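Local atomic coordinates of putative rubredoxin reductase (Rhodopseudomonas palustris, PDB entry 3FG2), a protein that probably passes electrons from NADH through a bound FAD to a ferredoxin that serves the cytochrome P450 CYP199A2. Residues 44-49 with 154-159; 122-127 with 136-141; 160-165 with 197-202; 192-197 with 322-327. All coordinates share one frame; numbering follows the deposited sequence.

Contact 1. Residues 44-49 with 154-159. With FAD (flavin-adenine dinucleotide), chain B.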
# COMPACT_ATOMS: atom_id res chain seq x y z
N PRO A 44 5.28 -8.88 -0.20
CA PRO A 44 5.36 -10.28 0.23
C PRO A 44 4.90 -10.54 1.67
O PRO A 44 4.64 -11.69 2.04
CB PRO A 44 6.85 -10.62 0.03
CG PRO A 44 7.29 -9.65 -1.04
CD PRO A 44 6.61 -8.38 -0.61
N LEU A 45 4.82 -9.48 2.47
CA LEU A 45 4.43 -9.60 3.88
C LEU A 45 3.08 -10.27 4.16
O LEU A 45 2.94 -10.97 5.16
CB LEU A 45 4.44 -8.22 4.53
CG LEU A 45 5.82 -7.56 4.66
CD1 LEU A 45 5.66 -6.14 5.17
CD2 LEU A 45 6.69 -8.38 5.61
N SER A 46 2.11 -10.05 3.29
CA SER A 46 0.79 -10.64 3.46
C SER A 46 0.58 -11.72 2.40
O SER A 46 -0.54 -12.19 2.18
CB SER A 46 -0.28 -9.57 3.31
OG SER A 46 -0.11 -8.86 2.11
N LYS A 47 1.68 -12.10 1.75
CA LYS A 47 1.62 -13.10 0.69
C LYS A 47 2.60 -14.25 0.97
O LYS A 47 2.54 -14.88 2.03
CB LYS A 47 1.94 -12.43 -0.65
CG LYS A 47 1.04 -11.22 -0.94
CD LYS A 47 1.43 -10.52 -2.24
CE LYS A 47 0.47 -9.37 -2.56
NZ LYS A 47 0.43 -8.29 -1.52
N ALA A 48 3.51 -14.50 0.03
CA ALA A 48 4.49 -15.58 0.15
C ALA A 48 5.14 -15.70 1.51
O ALA A 48 5.23 -16.80 2.06
CB ALA A 48 5.56 -15.42 -0.92
N TYR A 49 5.60 -14.58 2.07
CA TYR A 49 6.27 -14.65 3.37
C TYR A 49 5.52 -15.46 4.42
O TYR A 49 6.10 -16.29 5.12
CB TYR A 49 6.56 -13.25 3.91
CG TYR A 49 7.49 -13.31 5.09
CD1 TYR A 49 8.82 -13.69 4.93
CD2 TYR A 49 7.02 -13.07 6.39
CE1 TYR A 49 9.67 -13.84 6.03
CE2 TYR A 49 7.85 -13.22 7.49
CZ TYR A 49 9.17 -13.61 7.31
OH TYR A 49 9.99 -13.77 8.40
N GLY A 154 -6.15 -7.76 4.22
CA GLY A 154 -6.97 -8.67 4.99
C GLY A 154 -7.34 -9.94 4.24
O GLY A 154 -7.30 -11.03 4.81
N LEU A 155 -7.70 -9.81 2.96
CA LEU A 155 -8.09 -10.97 2.17
C LEU A 155 -6.89 -11.81 1.75
O LEU A 155 -6.98 -13.04 1.70
CB LEU A 155 -8.88 -10.53 0.94
CG LEU A 155 -10.24 -9.88 1.25
CD1 LEU A 155 -10.95 -9.50 -0.05
CD2 LEU A 155 -11.11 -10.84 2.05
N GLU A 156 -5.77 -11.16 1.45
CA GLU A 156 -4.58 -11.89 1.07
C GLU A 156 -4.21 -12.77 2.26
O GLU A 156 -3.81 -13.92 2.09
CB GLU A 156 -3.45 -10.92 0.71
CG GLU A 156 -3.79 -10.01 -0.47
CD GLU A 156 -2.62 -9.15 -0.94
OE1 GLU A 156 -1.67 -8.93 -0.15
OE2 GLU A 156 -2.66 -8.69 -2.10
N PHE A 157 -4.38 -12.23 3.47
CA PHE A 157 -4.07 -12.99 4.68
C PHE A 157 -5.10 -14.09 4.89
O PHE A 157 -4.75 -15.25 5.10
CB PHE A 157 -4.08 -12.08 5.92
CG PHE A 157 -4.12 -12.83 7.21
CD1 PHE A 157 -3.00 -13.51 7.68
CD2 PHE A 157 -5.32 -12.94 7.93
CE1 PHE A 157 -3.07 -14.29 8.84
CE2 PHE A 157 -5.39 -13.71 9.08
CZ PHE A 157 -4.27 -14.39 9.54
N ALA A 158 -6.38 -13.72 4.84
CA ALA A 158 -7.46 -14.67 5.04
C ALA A 158 -7.34 -15.96 4.23
O ALA A 158 -7.58 -17.05 4.74
CB ALA A 158 -8.79 -14.01 4.75
N ALA A 159 -6.98 -15.83 2.96
CA ALA A 159 -6.85 -17.01 2.12
C ALA A 159 -5.74 -17.92 2.65
O ALA A 159 -5.90 -19.13 2.74
CB ALA A 159 -6.56 -16.60 0.68
PA FAD B . 6.77 2.32 3.54
O1A FAD B . 5.73 2.06 4.57
O2A FAD B . 7.26 1.32 2.77
O5B FAD B . 7.95 2.69 4.45
C5B FAD B . 7.93 3.76 5.45
C4B FAD B . 9.21 3.53 6.28
O4B FAD B . 9.50 4.79 6.99
C3B FAD B . 9.11 2.45 7.37
O3B FAD B . 10.15 1.53 7.44
C2B FAD B . 8.86 3.28 8.60
O2B FAD B . 9.13 2.61 9.79
C1B FAD B . 9.82 4.41 8.37
N9A FAD B . 9.58 5.66 9.11
C8A FAD B . 8.37 6.21 9.44
N7A FAD B . 8.49 7.34 10.12
C5A FAD B . 9.83 7.54 10.25
C6A FAD B . 10.61 8.61 10.91
N6A FAD B . 10.08 9.64 11.54
N1A FAD B . 11.98 8.47 10.83
C2A FAD B . 12.58 7.41 10.18
N3A FAD B . 11.94 6.39 9.56
C4A FAD B . 10.57 6.50 9.62
N1 FAD B . 1.35 -2.19 -2.91
C2 FAD B . 1.25 -2.70 -4.13
O2 FAD B . 1.27 -2.00 -5.10
N3 FAD B . 1.10 -4.10 -4.36
C4 FAD B . 1.06 -5.01 -3.31
O4 FAD B . 0.94 -6.20 -3.54
C4X FAD B . 1.19 -4.46 -1.96
N5 FAD B . 1.17 -5.30 -0.90
C5X FAD B . 1.30 -4.75 0.37
C6 FAD B . 1.29 -5.64 1.47
C7 FAD B . 1.42 -5.19 2.77
C7M FAD B . 1.41 -6.18 3.92
C8 FAD B . 1.56 -3.75 3.03
C8M FAD B . 1.71 -3.19 4.43
C9 FAD B . 1.57 -2.86 1.94
C9A FAD B . 1.44 -3.34 0.62
N10 FAD B . 1.45 -2.47 -0.56
C10 FAD B . 1.33 -3.00 -1.81
C1' FAD B . 1.60 -1.02 -0.32
C2' FAD B . 3.11 -0.61 -0.37
O2' FAD B . 3.81 -1.41 0.56
C3' FAD B . 3.20 0.86 -0.03
O3' FAD B . 2.51 1.62 -1.01
C4' FAD B . 4.66 1.29 -0.00
O4' FAD B . 5.40 0.52 0.98
C5' FAD B . 4.73 2.75 0.35
O5' FAD B . 6.25 3.15 0.41
P FAD B . 6.71 4.18 1.40
O1P FAD B . 8.23 4.27 1.10
O2P FAD B . 6.02 5.39 1.33
O3P FAD B . 6.51 3.69 2.77

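Contact 2. Residues 122-127 with 136-141. With FAD (flavin-adenine dinucleotide), chain B.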
# COMPACT_ATOMS: atom_id res chain seq x y z
N ASP A 122 -3.38 -11.24 21.55
CA ASP A 122 -3.81 -11.91 20.34
C ASP A 122 -4.58 -11.07 19.31
O ASP A 122 -5.30 -11.62 18.47
CB ASP A 122 -4.62 -13.17 20.69
CG ASP A 122 -3.74 -14.29 21.23
OD1 ASP A 122 -4.22 -15.06 22.10
OD2 ASP A 122 -2.58 -14.41 20.78
N VAL A 123 -4.43 -9.75 19.39
CA VAL A 123 -5.06 -8.85 18.43
C VAL A 123 -3.86 -8.25 17.68
O VAL A 123 -3.20 -7.32 18.16
CB VAL A 123 -5.87 -7.74 19.13
CG1 VAL A 123 -6.40 -6.76 18.11
CG2 VAL A 123 -7.03 -8.35 19.91
N LEU A 124 -3.58 -8.82 16.51
CA LEU A 124 -2.43 -8.42 15.71
C LEU A 124 -2.70 -7.61 14.46
O LEU A 124 -3.79 -7.66 13.87
CB LEU A 124 -1.67 -9.68 15.31
CG LEU A 124 -1.38 -10.65 16.46
CD1 LEU A 124 -0.78 -11.95 15.91
CD2 LEU A 124 -0.44 -9.98 17.45
N TYR A 125 -1.68 -6.86 14.05
CA TYR A 125 -1.75 -6.05 12.84
C TYR A 125 -0.84 -6.71 11.81
O TYR A 125 -0.12 -7.66 12.14
CB TYR A 125 -1.31 -4.62 13.15
CG TYR A 125 -2.27 -3.93 14.09
CD1 TYR A 125 -2.22 -4.14 15.48
CD2 TYR A 125 -3.30 -3.13 13.60
CE1 TYR A 125 -3.16 -3.58 16.33
CE2 TYR A 125 -4.24 -2.56 14.44
CZ TYR A 125 -4.17 -2.79 15.80
OH TYR A 125 -5.15 -2.24 16.61
N LEU A 126 -0.89 -6.24 10.56
CA LEU A 126 -0.09 -6.82 9.49
C LEU A 126 0.40 -5.79 8.47
O LEU A 126 -0.22 -5.61 7.41
CB LEU A 126 -0.90 -7.91 8.77
CG LEU A 126 -0.24 -8.68 7.61
CD1 LEU A 126 1.09 -9.26 8.08
CD2 LEU A 126 -1.16 -9.79 7.13
N ARG A 127 1.51 -5.12 8.77
CA ARG A 127 2.08 -4.12 7.88
C ARG A 127 3.60 -4.08 7.86
O ARG A 127 4.21 -3.66 6.87
CB ARG A 127 1.54 -2.73 8.22
CG ARG A 127 0.09 -2.51 7.84
CD ARG A 127 -0.35 -1.09 8.14
NE ARG A 127 0.51 -0.10 7.51
CZ ARG A 127 0.54 0.15 6.21
NH1 ARG A 127 -0.25 -0.52 5.38
NH2 ARG A 127 1.37 1.08 5.74
N ARG A 136 3.07 -15.23 11.38
CA ARG A 136 3.52 -16.48 10.76
C ARG A 136 3.73 -17.56 11.82
O ARG A 136 3.36 -18.72 11.63
CB ARG A 136 4.83 -16.24 10.00
CG ARG A 136 5.30 -17.43 9.15
CD ARG A 136 6.65 -17.13 8.52
NE ARG A 136 7.73 -17.15 9.50
CZ ARG A 136 8.31 -18.26 9.96
NH1 ARG A 136 7.93 -19.45 9.50
NH2 ARG A 136 9.27 -18.18 10.86
N GLN A 137 4.33 -17.17 12.95
CA GLN A 137 4.59 -18.10 14.04
C GLN A 137 3.36 -18.38 14.91
O GLN A 137 3.27 -19.43 15.53
CB GLN A 137 5.70 -17.55 14.94
CG GLN A 137 7.05 -17.42 14.27
CD GLN A 137 8.11 -16.90 15.22
OE1 GLN A 137 8.28 -17.42 16.32
NE2 GLN A 137 8.84 -15.87 14.79
N ARG A 138 2.42 -17.43 14.94
CA ARG A 138 1.22 -17.56 15.76
C ARG A 138 0.12 -18.45 15.19
O ARG A 138 -0.57 -19.14 15.94
CB ARG A 138 0.64 -16.17 16.05
CG ARG A 138 -0.51 -16.14 17.06
CD ARG A 138 -0.00 -16.30 18.48
NE ARG A 138 1.04 -15.33 18.80
CZ ARG A 138 0.82 -14.08 19.23
NH1 ARG A 138 -0.41 -13.63 19.41
NH2 ARG A 138 1.86 -13.28 19.48
N MET A 139 -0.06 -18.43 13.87
CA MET A 139 -1.10 -19.22 13.22
C MET A 139 -1.12 -20.71 13.53
O MET A 139 -2.19 -21.31 13.69
CB MET A 139 -1.06 -19.03 11.71
CG MET A 139 -1.53 -17.67 11.23
SD MET A 139 -1.60 -17.64 9.43
CE MET A 139 0.08 -17.13 9.04
N PRO A 140 0.06 -21.35 13.59
CA PRO A 140 0.09 -22.79 13.88
C PRO A 140 -0.48 -23.17 15.25
O PRO A 140 -0.90 -24.31 15.46
CB PRO A 140 1.57 -23.14 13.73
CG PRO A 140 2.26 -21.85 14.10
CD PRO A 140 1.42 -20.83 13.38
N ASP A 141 -0.49 -22.22 16.18
CA ASP A 141 -1.01 -22.46 17.52
C ASP A 141 -2.42 -21.90 17.68
O ASP A 141 -2.94 -21.82 18.79
CB ASP A 141 -0.11 -21.82 18.58
CG ASP A 141 1.34 -22.21 18.42
OD1 ASP A 141 2.01 -21.67 17.51
OD2 ASP A 141 1.82 -23.07 19.19
PA FAD B . 6.77 2.32 3.54
O1A FAD B . 5.73 2.06 4.57
O2A FAD B . 7.26 1.32 2.77
O5B FAD B . 7.95 2.69 4.45
C5B FAD B . 7.93 3.76 5.45
C4B FAD B . 9.21 3.53 6.28
O4B FAD B . 9.50 4.79 6.99
C3B FAD B . 9.11 2.45 7.37
O3B FAD B . 10.15 1.53 7.44
C2B FAD B . 8.86 3.28 8.60
O2B FAD B . 9.13 2.61 9.79
C1B FAD B . 9.82 4.41 8.37
N9A FAD B . 9.58 5.66 9.11
C8A FAD B . 8.37 6.21 9.44
N7A FAD B . 8.49 7.34 10.12
C5A FAD B . 9.83 7.54 10.25
C6A FAD B . 10.61 8.61 10.91
N6A FAD B . 10.08 9.64 11.54
N1A FAD B . 11.98 8.47 10.83
C2A FAD B . 12.58 7.41 10.18
N3A FAD B . 11.94 6.39 9.56
C4A FAD B . 10.57 6.50 9.62
N1 FAD B . 1.35 -2.19 -2.91
C2 FAD B . 1.25 -2.70 -4.13
O2 FAD B . 1.27 -2.00 -5.10
N3 FAD B . 1.10 -4.10 -4.36
C4 FAD B . 1.06 -5.01 -3.31
O4 FAD B . 0.94 -6.20 -3.54
C4X FAD B . 1.19 -4.46 -1.96
N5 FAD B . 1.17 -5.30 -0.90
C5X FAD B . 1.30 -4.75 0.37
C6 FAD B . 1.29 -5.64 1.47
C7 FAD B . 1.42 -5.19 2.77
C7M FAD B . 1.41 -6.18 3.92
C8 FAD B . 1.56 -3.75 3.03
C8M FAD B . 1.71 -3.19 4.43
C9 FAD B . 1.57 -2.86 1.94
C9A FAD B . 1.44 -3.34 0.62
N10 FAD B . 1.45 -2.47 -0.56
C10 FAD B . 1.33 -3.00 -1.81
C1' FAD B . 1.60 -1.02 -0.32
C2' FAD B . 3.11 -0.61 -0.37
O2' FAD B . 3.81 -1.41 0.56
C3' FAD B . 3.20 0.86 -0.03
O3' FAD B . 2.51 1.62 -1.01
C4' FAD B . 4.66 1.29 -0.00
O4' FAD B . 5.40 0.52 0.98
C5' FAD B . 4.73 2.75 0.35
O5' FAD B . 6.25 3.15 0.41
P FAD B . 6.71 4.18 1.40
O1P FAD B . 8.23 4.27 1.10
O2P FAD B . 6.02 5.39 1.33
O3P FAD B . 6.51 3.69 2.77

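Contact 3. Residues 160-165 with 197-202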
# COMPACT_ATOMS: atom_id res chain seq x y z
N THR A 160 -4.62 -17.32 3.02
CA THR A 160 -3.51 -18.10 3.53
C THR A 160 -3.82 -18.75 4.87
O THR A 160 -3.51 -19.92 5.07
CB THR A 160 -2.25 -17.23 3.63
OG1 THR A 160 -1.81 -16.90 2.30
CG2 THR A 160 -1.12 -17.98 4.36
N ALA A 161 -4.43 -18.01 5.78
CA ALA A 161 -4.79 -18.57 7.08
C ALA A 161 -5.73 -19.75 6.85
O ALA A 161 -5.61 -20.80 7.48
CB ALA A 161 -5.47 -17.52 7.95
N ARG A 162 -6.66 -19.58 5.92
CA ARG A 162 -7.60 -20.64 5.61
C ARG A 162 -6.86 -21.84 5.02
O ARG A 162 -7.14 -22.99 5.38
CB ARG A 162 -8.64 -20.14 4.62
CG ARG A 162 -9.70 -21.17 4.26
CD ARG A 162 -10.36 -21.72 5.50
NE ARG A 162 -11.36 -22.73 5.18
CZ ARG A 162 -11.90 -23.55 6.08
NH1 ARG A 162 -11.52 -23.49 7.35
NH2 ARG A 162 -12.81 -24.44 5.70
N ALA A 163 -5.93 -21.56 4.12
CA ALA A 163 -5.15 -22.60 3.47
C ALA A 163 -4.34 -23.39 4.50
O ALA A 163 -4.05 -24.57 4.29
CB ALA A 163 -4.22 -21.99 2.44
N LYS A 164 -4.00 -22.74 5.60
CA LYS A 164 -3.23 -23.38 6.66
C LYS A 164 -4.13 -24.15 7.62
O LYS A 164 -3.66 -24.65 8.65
CB LYS A 164 -2.41 -22.35 7.43
CG LYS A 164 -1.22 -21.77 6.67
CD LYS A 164 -0.49 -20.76 7.55
CE LYS A 164 0.77 -20.21 6.87
NZ LYS A 164 1.81 -21.25 6.62
N GLY A 165 -5.42 -24.23 7.31
CA GLY A 165 -6.33 -24.96 8.17
C GLY A 165 -7.08 -24.19 9.24
O GLY A 165 -7.91 -24.76 9.94
N ALA A 197 -13.78 -21.22 -0.36
CA ALA A 197 -12.67 -21.79 0.38
C ALA A 197 -13.08 -22.05 1.83
O ALA A 197 -12.29 -22.55 2.62
CB ALA A 197 -11.48 -20.86 0.33
N GLY A 198 -14.31 -21.69 2.17
CA GLY A 198 -14.77 -21.92 3.53
C GLY A 198 -14.62 -20.72 4.45
O GLY A 198 -14.78 -20.85 5.66
N ILE A 199 -14.30 -19.56 3.89
CA ILE A 199 -14.14 -18.35 4.68
C ILE A 199 -15.53 -17.74 4.82
O ILE A 199 -16.24 -17.55 3.83
CB ILE A 199 -13.19 -17.37 3.99
CG1 ILE A 199 -11.78 -17.99 3.94
CG2 ILE A 199 -13.22 -16.03 4.69
CD1 ILE A 199 -10.78 -17.24 3.08
N ARG A 200 -15.93 -17.44 6.06
CA ARG A 200 -17.25 -16.87 6.30
C ARG A 200 -17.17 -15.34 6.27
O ARG A 200 -16.51 -14.73 7.12
CB ARG A 200 -17.79 -17.31 7.67
CG ARG A 200 -17.37 -18.70 8.13
CD ARG A 200 -18.26 -19.79 7.59
NE ARG A 200 -19.63 -19.63 8.08
CZ ARG A 200 -20.63 -20.46 7.77
NH1 ARG A 200 -20.42 -21.50 6.98
NH2 ARG A 200 -21.85 -20.22 8.24
N MET A 201 -17.84 -14.73 5.29
CA MET A 201 -17.86 -13.28 5.15
C MET A 201 -19.03 -12.65 5.91
O MET A 201 -20.14 -13.17 5.89
CB MET A 201 -17.96 -12.90 3.67
CG MET A 201 -16.76 -12.12 3.18
SD MET A 201 -15.21 -13.05 3.32
CE MET A 201 -14.35 -12.48 1.85
N HIS A 202 -18.77 -11.53 6.59
CA HIS A 202 -19.80 -10.82 7.34
C HIS A 202 -19.80 -9.35 6.93
O HIS A 202 -18.81 -8.64 7.14
CB HIS A 202 -19.51 -10.93 8.83
CG HIS A 202 -19.42 -12.34 9.32
ND1 HIS A 202 -20.52 -13.08 9.68
CD2 HIS A 202 -18.35 -13.15 9.50
CE1 HIS A 202 -20.14 -14.28 10.07
NE2 HIS A 202 -18.83 -14.35 9.97
O HOH W 1 -14.02 -25.45 3.47

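Contact 4. Residues 192-197 with 322-327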
# COMPACT_ATOMS: atom_id res chain seq x y z
N ASP A 192 -17.15 -14.85 -3.74
CA ASP A 192 -17.44 -16.23 -4.11
C ASP A 192 -16.22 -17.13 -3.87
O ASP A 192 -16.32 -18.17 -3.21
CB ASP A 192 -17.87 -16.34 -5.58
CG ASP A 192 -19.25 -15.74 -5.85
OD1 ASP A 192 -20.04 -15.57 -4.90
OD2 ASP A 192 -19.56 -15.47 -7.03
N ARG A 193 -15.08 -16.73 -4.40
CA ARG A 193 -13.85 -17.50 -4.26
C ARG A 193 -13.51 -17.78 -2.80
O ARG A 193 -13.24 -18.93 -2.43
CB ARG A 193 -12.69 -16.76 -4.92
CG ARG A 193 -12.87 -16.62 -6.42
CD ARG A 193 -12.76 -17.98 -7.10
NE ARG A 193 -11.38 -18.44 -7.14
CZ ARG A 193 -11.01 -19.72 -7.16
NH1 ARG A 193 -11.93 -20.68 -7.14
NH2 ARG A 193 -9.73 -20.04 -7.22
N HIS A 194 -13.52 -16.74 -1.97
CA HIS A 194 -13.20 -16.90 -0.56
C HIS A 194 -14.24 -17.74 0.17
O HIS A 194 -13.89 -18.61 0.97
CB HIS A 194 -13.05 -15.53 0.11
CG HIS A 194 -11.80 -14.82 -0.30
ND1 HIS A 194 -10.57 -15.42 -0.27
CD2 HIS A 194 -11.60 -13.55 -0.73
CE1 HIS A 194 -9.65 -14.56 -0.67
NE2 HIS A 194 -10.25 -13.42 -0.96
N SER A 195 -15.51 -17.48 -0.10
CA SER A 195 -16.58 -18.26 0.52
C SER A 195 -16.38 -19.72 0.13
O SER A 195 -16.50 -20.62 0.96
CB SER A 195 -17.95 -17.80 0.00
OG SER A 195 -18.23 -16.48 0.43
N GLY A 196 -16.07 -19.94 -1.14
CA GLY A 196 -15.84 -21.29 -1.63
C GLY A 196 -14.73 -21.99 -0.88
O GLY A 196 -14.72 -23.21 -0.77
N ALA A 197 -13.78 -21.22 -0.36
CA ALA A 197 -12.67 -21.79 0.38
C ALA A 197 -13.08 -22.05 1.83
O ALA A 197 -12.29 -22.55 2.62
CB ALA A 197 -11.48 -20.86 0.33
N SER A 322 -3.01 -7.34 -6.33
CA SER A 322 -3.28 -8.06 -5.09
C SER A 322 -3.27 -9.55 -5.42
O SER A 322 -3.78 -9.96 -6.46
CB SER A 322 -4.65 -7.65 -4.54
OG SER A 322 -4.88 -8.22 -3.27
N ASP A 323 -2.68 -10.35 -4.53
CA ASP A 323 -2.61 -11.80 -4.73
C ASP A 323 -3.42 -12.49 -3.65
O ASP A 323 -2.98 -12.60 -2.50
CB ASP A 323 -1.14 -12.28 -4.65
CG ASP A 323 -0.25 -11.66 -5.73
OD1 ASP A 323 0.98 -11.92 -5.72
OD2 ASP A 323 -0.77 -10.92 -6.60
N GLN A 324 -4.61 -12.96 -4.00
CA GLN A 324 -5.46 -13.62 -3.01
C GLN A 324 -5.67 -15.08 -3.37
O GLN A 324 -6.33 -15.40 -4.37
CB GLN A 324 -6.81 -12.89 -2.91
CG GLN A 324 -6.68 -11.45 -2.36
CD GLN A 324 -7.98 -10.65 -2.48
OE1 GLN A 324 -9.07 -11.21 -2.35
NE2 GLN A 324 -7.86 -9.34 -2.70
N GLY A 325 -5.09 -15.96 -2.56
CA GLY A 325 -5.20 -17.38 -2.81
C GLY A 325 -4.51 -17.71 -4.13
O GLY A 325 -3.32 -17.43 -4.29
N ASP A 326 -5.24 -18.28 -5.07
CA ASP A 326 -4.65 -18.61 -6.36
C ASP A 326 -4.98 -17.58 -7.43
O ASP A 326 -4.53 -17.71 -8.56
CB ASP A 326 -5.11 -19.99 -6.81
CG ASP A 326 -4.65 -21.09 -5.87
OD1 ASP A 326 -3.50 -20.98 -5.37
OD2 ASP A 326 -5.41 -22.04 -5.64
N ASP A 327 -5.75 -16.56 -7.07
CA ASP A 327 -6.15 -15.52 -8.02
C ASP A 327 -5.25 -14.29 -7.95
O ASP A 327 -4.75 -13.93 -6.88
CB ASP A 327 -7.59 -15.07 -7.76
CG ASP A 327 -8.62 -16.15 -8.09
OD1 ASP A 327 -8.64 -16.62 -9.24
OD2 ASP A 327 -9.40 -16.50 -7.18

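Contact 1. Residues 44-49 with 154-159
Glu156 OE1 is gripped by two side chains of the loop 44-49. Ser46 OG donates a hydrogen bond to it at 2.7 Å, meeting the oxygen almost head-on along its C-O axis. Lys47 NZ forms a salt bridge to the same OE1 at 2.6 Å, arriving on the syn side but tilted 21° out of the carboxylate plane. Glu156 spans the gap because its chain runs extended beyond CG (chi2 -174°), whereas Lys47 stays straight until a turn at its last torsion (chi4 60°) swings the ammonium toward both the carboxylate and the cofactor. That nitrogen also donates to FAD O4 at 3.0 Å and, weakly, to FAD N5 at 3.1 Å, and a further bond goes to Pro43 O, so its position is fixed by several acceptors. Glu156 lies on helix 152-163, which follows a GxGxxG-like turn in what is probably the NAD-binding domain of a glutathione-reductase-type fold; the contact thus sets this domain against the reactive locus of the flavin. The second carboxylate oxygen, OE2, is occupied by Ser322 OG and Asp323 N of strand 319-324, which holds the whole group against rotation. On the loop side, Pro44 O accepts the backbone amides of Lys47 and Tyr49, shaping the turn that presents Ser46 and Lys47. Nonpolar contact with the benzenoid end of the flavin comes from Leu45, whose CB lies 3.7 Å from the methyl carbon C7M. Separately, Ser46 OG approaches FAD C6 to 3.6 Å.

Contact 2. Residues 122-127 with 136-141
Arg138 leaves the helix with CG anti to the backbone N (chi1 -172°) and then bends at chi2 and chi3, which brings the guanidinium to Asp122 and against Leu124. Asp122 answers with CG set beside its own backbone nitrogen, a rotation that brings its carboxylate nearer to the arginine than its backbone lies. Arg138 NH1 and Asp122 OD2 meet at 2.7 Å as a salt bridge. As a hydrogen bond the pair is weak, since the N-H points well off the oxygen with an angle of 115° at the hydrogen. The two flat groups are inclined by 61°, so no paired, coplanar carboxylate-guanidinium arrangement forms, and the attraction is probably more electrostatic than directional. Lys142 NZ adds only a long, weak ion pair to the same OD2. Leu124 supplies the nonpolar part: its CD1 sits over one face of the Arg138 guanidinium, displaced toward the rim and 3.9 Å from NH1, with CD2 at 4.1 Å from the same nitrogen. Leu232 of the neighbouring strand touches both Leu124 and Arg138, extending the apolar side of the arginine. Farther along 122-127 the chain reaches the cofactor, where Arg127 NH1 approaches the FAD methyl carbon C8M at 3.4 Å. The charged pair itself lies near the surface, away from the flavin. It joins edge strand 123-124 to the end of helix 129-138, the first strand and helix of a beta-alpha-beta crossover into parallel strand 144-148 of a Rossmann-like sheet, with strand 232-235 between the two strands.

Contact 3. Residues 160-165 with 197-202
Arg162 NE donates to the backbone carbonyl oxygen of Ala197 at 2.7 Å, a nearly straight bond with 166° at the hydrogen. The acceptor lies in the guanidinium plane, while the nitrogen itself is tilted somewhat from the carbonyl plane. Gly198 O sits over one face of the same guanidinium, offset toward its rim. Nearer the backbone, the aliphatic stem of Arg162 runs alongside Ile199, the two chains pointing in opposite directions, with Arg162 CG 3.8 Å from Ile199 CG1 and Arg162 CB 3.9 Å from Ile199 CD1. Water 1 accepts from Arg162 NH2 at 2.7 Å and makes a long, weak bond back to Ala197 O. The remaining nitrogen, NH1, bonds to Leu166 O, so the guanidinium is fixed from its own side of the contact as well. A bend at chi2 (54°) in an otherwise extended chain directs the group toward the carbonyl. That carbonyl is presented by a helix end: Gly198, with phi 95°, closes helix 184-196 in a Schellman motif. Gly165 similarly ends helix 152-163 in a second one, its N bonded to Arg162 O at 2.9 Å. Ile199 turns inward onto Val168 and Val170 of strand 167-171. The contact therefore clamps two helix C-termini beside edge strand 200-202, where the chain returns from helix to parallel strand, as in a Rossmann-like alpha/beta sheet.

Contact 4. Residues 192-197 with 322-327
Arg193 and Asp327 form an ion pair, and His194 and Gln324 a hydrogen bond; together they join helix 184-196 to the hairpin at 322-327. In the ion pair, Arg193 NE donates to Asp327 OD2 at 2.8 Å along an essentially straight line (179° at the hydrogen). The oxygen lies in the guanidinium plane and receives the bond on its syn lone pair, yet the guanidinium and carboxylate planes stand 72° apart, so a single nitrogen carries the bridge. Turns at chi2 and chi3 of Arg193 curl its chain so that NE, rather than the terminal nitrogens, faces the aspartate. The other oxygen of Asp327, OD1, accepts from Tyr189 OH and Asn369 ND2, so both oxygens are engaged.

The second bond runs from His194 NE2 to Gln324 OE1, 2.9 Å long, with the amide oxygen at the ring edge. Ring and amide are nearly coplanar, only 10° apart, although the side chains cross at about a right angle. Gln324 NE2 then donates to Ser322 OG at 3.2 Å, close to the amide plane.

Among backbone bonds, Gln324 N to Asp327 O and Asp327 N to Gln324 O, both 3.0 Å, close the type II' turn that joins strands 319-324 and 327-333. Leu155 packs against both His194 and Gln324, lining their buried bond with hydrocarbon.

With donors and acceptors so matched, the pattern is consistent with the Gln324 oxygen facing the imidazole and with a hydrogen on His194 NE2; it does not tell whether the ring is charged.

In the fold
From the N terminus, the loop after strand 29-32 enters contact 1, which closes on helix 152-163 a little over a hundred residues later. Contact 2 falls within that span, a short loop from edge strand 123-124 through helix 129-138; its Met139 touches Phe157 of contact 1. Contact 3 opens farther along helix 152-163 and closes at the start of strand 200-202. Before it closes, contact 4 opens on helix 184-196, so the two cross and share Ala197. Contact 4 closes last, on strand 319-324, tying the C-terminal antiparallel sheet to the parallel-sheet domain. Contacts 1 and 4 meet where helix 152-163 abuts strand 319-324.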